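Trehalose monomycolate exporter MmpL3 (Mycobacterium tuberculosis, PDB 7NVH) exports trehalose monomycolate, the trehalose ester that carries mycolic acids to the mycobacterial cell envelope, probably across the plasma membrane as a member of the RND permease clan. Local coordinates at residues H68-F73 with K162-Q167; G110-S115 with T128-P133; M120-K125 with K442-Y447. One frame throughout, in Å; residues are numbered along the deposited sequence. Where two conformers were deposited one is given.

In the fold
From the N terminus, strand 70-74 is the first of its sheet, and interaction 1 closes the longer of two nested loops by bringing back strand 162-164 and the start of helix 166-174. Inside that loop, interaction 2 folds residues 110-115 onto strand 127-131, the other neighbour of strand 70-74 in the same sheet. Interaction 3 crosses both: the loop 120-125, between the segments of interaction 2, meets residues 442-447, more than 300 residues later. Interactions 1 and 2 thus belong to one four-stranded antiparallel sheet, and interaction 3 fastens to it the end of helix 434-443 from the second MMPL range. Interactions 2 and 3 touch directly, through Thr-128 OG1 and Met-120 O.

Interaction 1 (H68-F73 with K162-Q167); sequences HIVAIF and KLAGLQ. With AV0 (Lauryl Maltose Neopentyl Glycol), chain B.
Four main-chain hydrogen bonds join strand 70-73 to strand 162-164, antiparallel at 151° with axes 4.7 Å apart. Val-70 N lies 2.7 Å from Ala-164 O in a nearly straight bond whose donor stands above the carbonyl plane of Ala-164; the return bond from Ala-164 N meets Val-70 O almost along its C=O axis. Ile-72 N reaches Lys-162 O at 2.8 Å, in the carbonyl plane, and Lys-162 N returns the bond to Ile-72 O, in plane and on a lone pair. A fifth bond enters the helix behind its N-cap, Gly-165, where Gln-167 N uses a lone pair of His-68 O at 2.9 Å. At the positive phi of Gly-165 (125°) a CB would jam against the carbonyl O of Ala-164 and clash with His-68 O.

Apolar contacts divide between the two faces. Val-70 CG2 lies 3.7 Å from Ala-164 CB on one, and Ala-71 CB lies 4.1 Å from Leu-163 CD2 on the other.

Beyond the strands, His-68 and Gln-167 run alongside each other with ring and amide planes 88° apart. Gln-167 NE2 sits over a ring face, 3.3 Å from His-68 ND1, while Leu-166 CD1 approaches the ring edge.

AV0 CBR packs 3.7 Å from Leu-166 CD2. First strand beside last, antiparallel, is the pairing of a ferredoxin-like domain, with the N-cap and first turn of the following helix lining the detergent pocket.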
# COMPACT_ATOMS: atom_id res chain seq x y z
N HIS A 68 -7.74 15.53 -20.15
CA HIS A 68 -7.22 16.11 -18.91
C HIS A 68 -8.34 16.74 -18.10
O HIS A 68 -8.52 16.42 -16.92
CB HIS A 68 -6.15 17.14 -19.23
CG HIS A 68 -4.83 16.55 -19.60
ND1 HIS A 68 -4.57 15.20 -19.51
CD2 HIS A 68 -3.70 17.12 -20.07
CE1 HIS A 68 -3.33 14.97 -19.90
NE2 HIS A 68 -2.78 16.12 -20.25
N ILE A 69 -9.11 17.63 -18.71
CA ILE A 69 -10.22 18.30 -18.06
C ILE A 69 -11.38 18.37 -19.04
O ILE A 69 -11.20 18.80 -20.18
CB ILE A 69 -9.86 19.72 -17.59
CG1 ILE A 69 -8.67 19.70 -16.63
CG2 ILE A 69 -11.05 20.39 -16.93
CD1 ILE A 69 -8.18 21.07 -16.26
N VAL A 70 -12.56 17.95 -18.60
CA VAL A 70 -13.81 18.21 -19.30
C VAL A 70 -14.74 18.92 -18.33
O VAL A 70 -14.96 18.45 -17.21
CB VAL A 70 -14.44 16.93 -19.87
CG1 VAL A 70 -13.57 16.37 -20.98
CG2 VAL A 70 -14.63 15.89 -18.80
N ALA A 71 -15.26 20.07 -18.75
CA ALA A 71 -16.08 20.92 -17.90
C ALA A 71 -17.49 20.95 -18.48
O ALA A 71 -17.70 21.48 -19.57
CB ALA A 71 -15.50 22.33 -17.81
N ILE A 72 -18.44 20.39 -17.75
CA ILE A 72 -19.80 20.20 -18.24
C ILE A 72 -20.61 21.44 -17.89
O ILE A 72 -20.76 21.79 -16.72
CB ILE A 72 -20.43 18.94 -17.64
CG1 ILE A 72 -19.66 17.70 -18.08
CG2 ILE A 72 -21.87 18.83 -18.09
CD1 ILE A 72 -20.06 16.46 -17.33
N PHE A 73 -21.16 22.09 -18.91
CA PHE A 73 -21.96 23.29 -18.73
C PHE A 73 -23.43 22.97 -18.94
O PHE A 73 -23.79 22.15 -19.78
CB PHE A 73 -21.51 24.38 -19.70
CG PHE A 73 -20.15 24.94 -19.39
CD1 PHE A 73 -19.03 24.45 -20.02
CD2 PHE A 73 -20.00 25.94 -18.45
CE1 PHE A 73 -17.78 24.95 -19.73
CE2 PHE A 73 -18.76 26.45 -18.15
CZ PHE A 73 -17.65 25.95 -18.79
N LYS A 162 -19.29 21.66 -13.83
CA LYS A 162 -18.89 20.40 -13.21
C LYS A 162 -17.65 19.88 -13.92
O LYS A 162 -17.68 19.65 -15.13
CB LYS A 162 -20.02 19.37 -13.27
CG LYS A 162 -21.38 19.96 -13.60
CD LYS A 162 -22.48 19.30 -12.78
CE LYS A 162 -23.70 20.19 -12.70
NZ LYS A 162 -23.76 20.93 -11.40
N LEU A 163 -16.58 19.68 -13.17
CA LEU A 163 -15.32 19.24 -13.73
C LEU A 163 -15.19 17.73 -13.67
O LEU A 163 -15.55 17.10 -12.67
CB LEU A 163 -14.15 19.90 -13.01
CG LEU A 163 -14.34 21.37 -12.63
CD1 LEU A 163 -13.17 21.86 -11.80
CD2 LEU A 163 -14.51 22.22 -13.87
N ALA A 164 -14.67 17.15 -14.74
CA ALA A 164 -14.40 15.72 -14.81
C ALA A 164 -13.19 15.52 -15.71
O ALA A 164 -12.67 16.46 -16.31
CB ALA A 164 -15.61 14.95 -15.34
N GLY A 165 -12.73 14.28 -15.78
CA GLY A 165 -11.61 13.96 -16.64
C GLY A 165 -10.47 13.29 -15.91
O GLY A 165 -10.63 12.85 -14.77
N LEU A 166 -9.31 13.22 -16.55
CA LEU A 166 -8.15 12.57 -15.96
C LEU A 166 -7.60 13.32 -14.76
O LEU A 166 -7.21 12.69 -13.77
CB LEU A 166 -7.05 12.40 -17.01
CG LEU A 166 -7.23 11.25 -18.00
CD1 LEU A 166 -6.54 11.58 -19.31
CD2 LEU A 166 -6.70 9.96 -17.43
N GLN A 167 -7.54 14.65 -14.83
CA GLN A 167 -6.90 15.44 -13.79
C GLN A 167 -7.79 15.67 -12.58
O GLN A 167 -7.29 15.59 -11.45
CB GLN A 167 -6.41 16.77 -14.37
CG GLN A 167 -5.50 16.61 -15.57
CD GLN A 167 -4.33 15.69 -15.29
OE1 GLN A 167 -3.80 15.65 -14.19
NE2 GLN A 167 -3.92 14.93 -16.31
C1 AV0 B . -1.83 7.05 -15.43
O1 AV0 B . -2.91 6.65 -14.66
C2 AV0 B . -0.53 6.69 -14.74
O2 AV0 B . -0.47 7.36 -13.48
C3 AV0 B . 0.66 7.09 -15.57
O3 AV0 B . 1.84 6.52 -14.94
C4 AV0 B . 0.59 6.63 -16.98
O4 AV0 B . 1.54 7.41 -17.79
C5 AV0 B . -0.78 6.79 -17.63
O5 AV0 B . -1.91 6.38 -16.75
C6 AV0 B . -0.83 5.97 -18.88
O6 AV0 B . -1.97 5.15 -18.85
CAA AV0 B . -2.79 8.01 -3.56
CAB AV0 B . -12.37 12.14 -21.12
OAI AV0 B . 3.68 4.57 -15.61
OAJ AV0 B . -13.92 3.18 -20.95
OAL AV0 B . -9.18 0.32 -15.00
OAN AV0 B . -10.05 4.13 -19.28
OAP AV0 B . -8.80 6.22 -17.89
OAQ AV0 B . 4.16 4.39 -20.36
OAR AV0 B . -13.83 0.02 -19.74
OAS AV0 B . 5.74 7.05 -18.44
OAT AV0 B . -13.43 -1.14 -17.13
OAU AV0 B . 2.61 6.84 -20.32
OAV AV0 B . -11.41 0.12 -15.66
CAW AV0 B . -2.99 8.36 -5.03
CAX AV0 B . -12.54 11.82 -19.60
CAY AV0 B . -1.90 7.71 -5.86
CAZ AV0 B . -11.52 10.72 -19.17
CBA AV0 B . -2.28 7.78 -7.34
CBB AV0 B . -11.76 10.37 -17.69
CBC AV0 B . -3.69 7.20 -7.53
CBD AV0 B . -10.86 9.16 -17.27
CBE AV0 B . -3.95 6.92 -9.04
CBF AV0 B . -10.75 9.13 -15.73
CBG AV0 B . -3.73 8.25 -9.88
CBH AV0 B . -9.76 7.99 -15.30
CBI AV0 B . -3.30 7.87 -11.35
CBJ AV0 B . -8.82 8.52 -14.17
CBK AV0 B . -4.57 7.95 -12.31
CBL AV0 B . -7.77 7.43 -13.80
CBM AV0 B . 4.56 4.70 -16.70
CBN AV0 B . -14.22 2.97 -19.59
CBP AV0 B . -8.39 0.97 -15.97
CBQ AV0 B . -4.92 6.51 -12.86
CBR AV0 B . -6.41 7.77 -14.51
CBS AV0 B . -4.16 6.87 -15.33
CBT AV0 B . -6.08 5.22 -14.82
OBV AV0 B . -6.80 5.43 -16.05
OBX AV0 B . -7.72 3.28 -15.84
OBY AV0 B . 2.54 5.28 -17.90
OBZ AV0 B . -12.60 2.94 -17.79
OCB AV0 B . -10.58 1.79 -17.77
CCC AV0 B . 3.81 4.54 -17.99
CCD AV0 B . -13.11 2.18 -18.93
CCF AV0 B . -8.86 2.40 -16.13
CCH AV0 B . -9.66 4.02 -17.87
CCJ AV0 B . -7.97 4.69 -16.19
CCL AV0 B . -8.47 4.84 -17.63
CCM AV0 B . -5.40 6.60 -14.36
CCN AV0 B . 4.68 4.99 -19.16
CCO AV0 B . -13.65 0.80 -18.54
CCQ AV0 B . -9.39 2.59 -17.55
CCR AV0 B . 2.76 6.74 -17.92
CCS AV0 B . -11.64 2.16 -16.98
CCT AV0 B . 4.76 6.46 -19.37
CCU AV0 B . -12.74 0.06 -17.62
CCV AV0 B . 3.45 7.16 -19.21
CCW AV0 B . -12.32 0.88 -16.49

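Interaction 2 (G110-S115 with T128-P133); sequences GYLRAS and TFVSIP
This is a small, buried and largely apolar contact, in which the turn leaving edge strand 109-110 folds against its neighbour, strand 127-131. Leu-112 carries it. Its CG stands anti to the carbonyl carbon (chi1 -61°), and the side chain crosses Val-130 at about a right angle and Thr-128 obliquely. A single methyl, Leu-112 CD1, makes both contacts: it lies 3.7 Å from Val-130 CG1 and at the same distance from Thr-128 CG2, so that it bridges two residues pointing to one face of the strand. Val-130 CG1 also rests 3.7 Å from Gly-110 CA; a CB on Gly-110 would run into this methyl, so the missing side chain gives it its place.

The turn is held by its own backbone. Gly-110 O accepts from two amides, Ala-114 N at 3.0 Å and Arg-113 N at 3.2 Å. Residues 111-113 have helical angles, consistent with these two bonds, and Leu-112 lies over the strand.

Tyr-111, with CG anti to its N (chi1 176°), sends its ring away from the strand; its CB remains 3.7 Å from Thr-128 OG1. The polar ends look to other partners: Thr-128 OG1 bonds to Met-120 O, and Tyr-111 OH to Asp-82 OD1 and Lys-125 NZ. Helix 84-94 packs on the same apolar cluster, with Trp-86, Val-90 and Val-91 against Leu-112 and Leu-94 against Val-130. The antiparallel strand order 2-3-1-4, with this helix linking the first two strands and packing on the sheet, is that of a ferredoxin-like beta-alpha-beta-beta-alpha-beta fold.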
# COMPACT_ATOMS: atom_id res chain seq x y z
N GLY A 110 -14.44 22.97 -27.77
CA GLY A 110 -15.76 22.50 -27.40
C GLY A 110 -16.80 22.92 -28.42
O GLY A 110 -16.49 23.59 -29.41
N TYR A 111 -18.04 22.52 -28.16
CA TYR A 111 -19.14 22.88 -29.04
C TYR A 111 -19.39 24.38 -29.03
O TYR A 111 -19.74 24.96 -30.07
CB TYR A 111 -20.41 22.13 -28.63
CG TYR A 111 -21.63 22.52 -29.43
CD1 TYR A 111 -21.89 21.93 -30.66
CD2 TYR A 111 -22.53 23.46 -28.96
CE1 TYR A 111 -23.00 22.28 -31.40
CE2 TYR A 111 -23.64 23.81 -29.69
CZ TYR A 111 -23.87 23.22 -30.90
OH TYR A 111 -24.98 23.56 -31.64
N LEU A 112 -19.24 25.04 -27.88
CA LEU A 112 -19.47 26.48 -27.80
C LEU A 112 -18.52 27.25 -28.70
O LEU A 112 -18.83 28.37 -29.12
CB LEU A 112 -19.34 26.96 -26.36
CG LEU A 112 -20.30 26.36 -25.34
CD1 LEU A 112 -19.65 25.20 -24.61
CD2 LEU A 112 -20.77 27.43 -24.36
N ARG A 113 -17.36 26.67 -28.99
CA ARG A 113 -16.37 27.28 -29.87
C ARG A 113 -16.63 26.93 -31.33
O ARG A 113 -16.76 27.82 -32.18
CB ARG A 113 -14.97 26.84 -29.46
CG ARG A 113 -13.88 27.25 -30.43
CD ARG A 113 -12.53 26.72 -29.99
NE ARG A 113 -11.94 27.51 -28.92
CZ ARG A 113 -11.58 28.79 -29.01
NH1 ARG A 113 -11.74 29.45 -30.15
NH2 ARG A 113 -11.06 29.40 -27.97
N ALA A 114 -16.72 25.64 -31.64
CA ALA A 114 -16.95 25.15 -33.00
C ALA A 114 -18.30 24.44 -33.05
O ALA A 114 -18.51 23.46 -32.33
CB ALA A 114 -15.83 24.21 -33.44
N SER A 115 -19.19 24.94 -33.91
CA SER A 115 -20.50 24.31 -34.08
C SER A 115 -20.42 22.96 -34.77
O SER A 115 -21.41 22.22 -34.77
CB SER A 115 -21.42 25.23 -34.87
OG SER A 115 -20.99 25.35 -36.22
N THR A 128 -23.46 20.58 -22.30
CA THR A 128 -22.33 20.63 -23.21
C THR A 128 -21.06 20.67 -22.38
O THR A 128 -21.08 21.04 -21.20
CB THR A 128 -22.40 21.84 -24.14
OG1 THR A 128 -21.24 21.86 -24.99
CG2 THR A 128 -22.44 23.12 -23.34
N PHE A 129 -19.95 20.28 -23.00
CA PHE A 129 -18.68 20.27 -22.31
C PHE A 129 -17.58 20.74 -23.25
O PHE A 129 -17.70 20.66 -24.47
CB PHE A 129 -18.34 18.88 -21.77
CG PHE A 129 -17.83 17.92 -22.80
CD1 PHE A 129 -16.51 17.54 -22.81
CD2 PHE A 129 -18.68 17.38 -23.75
CE1 PHE A 129 -16.04 16.65 -23.75
CE2 PHE A 129 -18.22 16.50 -24.69
CZ PHE A 129 -16.90 16.13 -24.69
N VAL A 130 -16.51 21.26 -22.65
CA VAL A 130 -15.32 21.66 -23.38
C VAL A 130 -14.13 20.94 -22.75
O VAL A 130 -14.13 20.63 -21.56
CB VAL A 130 -15.10 23.18 -23.37
CG1 VAL A 130 -16.27 23.89 -24.02
CG2 VAL A 130 -14.90 23.68 -21.95
N SER A 131 -13.12 20.67 -23.57
CA SER A 131 -11.93 19.98 -23.12
C SER A 131 -10.81 21.00 -22.95
O SER A 131 -10.49 21.73 -23.89
CB SER A 131 -11.52 18.90 -24.12
OG SER A 131 -10.38 18.19 -23.67
N ILE A 132 -10.22 21.04 -21.76
CA ILE A 132 -9.13 21.96 -21.49
C ILE A 132 -7.82 21.18 -21.42
O ILE A 132 -7.57 20.48 -20.42
CB ILE A 132 -9.36 22.75 -20.19
CG1 ILE A 132 -10.57 23.68 -20.32
CG2 ILE A 132 -8.13 23.56 -19.83
CD1 ILE A 132 -11.87 23.08 -19.86
N PRO A 133 -6.98 21.24 -22.44
CA PRO A 133 -5.64 20.65 -22.33
C PRO A 133 -4.79 21.42 -21.33
O PRO A 133 -4.94 22.63 -21.16
CB PRO A 133 -5.08 20.77 -23.75
CG PRO A 133 -6.29 20.90 -24.61
CD PRO A 133 -7.25 21.70 -23.81

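Interaction 3 (M120-K125 with K442-Y447); sequences MATADK and KLFPGY
Phe-444 has CG anti to its carbonyl carbon, beside the backbone N (chi1 -57°), and Thr-122 has OG1 in the crowded position between N and carbonyl carbon (chi1 61°), which leaves CG2 anti to the carbonyl carbon, beside the backbone N; together these torsions bring a methyl to a ring. Thr-122 CG2 approaches Phe-444 CE1 obliquely at 3.5 Å, the side chains crossing at about a right angle. The preceding backbone also meets the ring, Ala-121 C lying in its plane at the edge, 3.8 Å from Phe-444 CE1. Leu-443 CB covers one ring face near the rim, and Leu-443 CD2 extends to within 4.0 Å of Thr-122 CG2.

Each segment turns sharply. Lys-125 N bonds to Thr-122 O at 2.9 Å and closes a type I turn. The 2.6 Å bond from Thr-122 OG1 to Asp-124 OD1, with weak bonds from Lys-126 N and Tyr-127 N, helps fix the threonine rotation. A type II turn from Phe-444 to Tyr-447 carries Gly-446 at a positive phi of 95°, where a CB would jam against the carbonyl O of Pro-445. At the other end of the contact, Met-120 CE lies 4.4 Å from Tyr-447 OH.

Phe-129 of strand 127-131 joins the cluster, its ring meeting Phe-444 and lying edge-to-face with Tyr-447, which also touches AV0. The end of helix 434-443 is thereby seated beside the first-half sheet, with Leu-443 against Tyr-127 of the same strand.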
# COMPACT_ATOMS: atom_id res chain seq x y z
N MET A 120 -20.23 16.98 -28.79
CA MET A 120 -19.92 17.61 -27.52
C MET A 120 -21.13 18.29 -26.90
O MET A 120 -20.98 19.05 -25.93
CB MET A 120 -18.78 18.61 -27.69
CG MET A 120 -17.52 18.00 -28.30
SD MET A 120 -16.09 19.08 -28.23
CE MET A 120 -15.45 18.71 -26.61
N ALA A 121 -22.33 18.06 -27.44
CA ALA A 121 -23.56 18.60 -26.89
C ALA A 121 -24.65 17.56 -27.02
O ALA A 121 -24.74 16.86 -28.03
CB ALA A 121 -23.97 19.89 -27.61
N THR A 122 -25.49 17.46 -26.00
CA THR A 122 -26.53 16.44 -25.99
C THR A 122 -27.60 16.75 -27.04
O THR A 122 -27.73 17.87 -27.53
CB THR A 122 -27.18 16.34 -24.61
OG1 THR A 122 -27.77 17.59 -24.26
CG2 THR A 122 -26.14 15.97 -23.56
N ALA A 123 -28.37 15.71 -27.38
CA ALA A 123 -29.34 15.83 -28.46
C ALA A 123 -30.44 16.84 -28.14
O ALA A 123 -30.99 17.47 -29.05
CB ALA A 123 -29.95 14.47 -28.77
N ASP A 124 -30.78 17.00 -26.86
CA ASP A 124 -31.77 17.99 -26.48
C ASP A 124 -31.18 19.38 -26.30
O ASP A 124 -31.93 20.32 -26.03
CB ASP A 124 -32.48 17.56 -25.19
CG ASP A 124 -31.52 17.15 -24.10
OD1 ASP A 124 -30.31 17.08 -24.37
OD2 ASP A 124 -31.97 16.89 -22.97
N LYS A 125 -29.86 19.52 -26.45
CA LYS A 125 -29.16 20.79 -26.31
C LYS A 125 -29.43 21.41 -24.94
O LYS A 125 -29.98 22.51 -24.82
CB LYS A 125 -29.56 21.76 -27.43
CG LYS A 125 -29.11 21.34 -28.82
CD LYS A 125 -27.64 20.98 -28.85
CE LYS A 125 -27.14 20.92 -30.27
NZ LYS A 125 -27.76 22.00 -31.09
N LYS A 442 -22.61 9.11 -18.54
CA LYS A 442 -24.00 8.90 -18.92
C LYS A 442 -24.43 9.87 -20.02
O LYS A 442 -25.10 9.47 -20.98
CB LYS A 442 -24.90 9.05 -17.70
CG LYS A 442 -26.36 9.33 -18.02
CD LYS A 442 -27.18 9.49 -16.75
CE LYS A 442 -27.28 10.95 -16.35
NZ LYS A 442 -28.25 11.70 -17.20
N LEU A 443 -24.04 11.14 -19.91
CA LEU A 443 -24.51 12.15 -20.85
C LEU A 443 -23.81 12.04 -22.20
O LEU A 443 -24.46 12.19 -23.25
CB LEU A 443 -24.30 13.54 -20.27
CG LEU A 443 -25.35 13.98 -19.25
CD1 LEU A 443 -24.80 15.11 -18.39
CD2 LEU A 443 -26.62 14.41 -19.95
N PHE A 444 -22.50 11.80 -22.21
CA PHE A 444 -21.70 11.80 -23.44
C PHE A 444 -20.97 10.47 -23.55
O PHE A 444 -19.76 10.38 -23.31
CB PHE A 444 -20.70 12.95 -23.43
CG PHE A 444 -21.33 14.30 -23.29
CD1 PHE A 444 -22.09 14.85 -24.31
CD2 PHE A 444 -21.17 15.03 -22.13
CE1 PHE A 444 -22.66 16.09 -24.17
CE2 PHE A 444 -21.74 16.27 -21.99
CZ PHE A 444 -22.49 16.80 -23.01
N PRO A 445 -21.68 9.40 -23.90
CA PRO A 445 -21.01 8.12 -24.11
C PRO A 445 -20.20 8.13 -25.39
O PRO A 445 -20.53 8.80 -26.37
CB PRO A 445 -22.17 7.12 -24.19
CG PRO A 445 -23.29 7.92 -24.76
CD PRO A 445 -23.12 9.33 -24.23
N GLY A 446 -19.10 7.37 -25.38
CA GLY A 446 -18.25 7.24 -26.53
C GLY A 446 -17.06 8.18 -26.57
O GLY A 446 -16.14 7.94 -27.36
N TYR A 447 -17.06 9.23 -25.76
CA TYR A 447 -15.91 10.13 -25.74
C TYR A 447 -14.72 9.47 -25.05
O TYR A 447 -13.59 9.54 -25.54
CB TYR A 447 -16.26 11.45 -25.06
CG TYR A 447 -15.24 12.53 -25.32
CD1 TYR A 447 -15.25 13.25 -26.51
CD2 TYR A 447 -14.26 12.83 -24.38
CE1 TYR A 447 -14.32 14.24 -26.75
CE2 TYR A 447 -13.32 13.81 -24.62
CZ TYR A 447 -13.36 14.52 -25.80
OH TYR A 447 -12.43 15.50 -26.04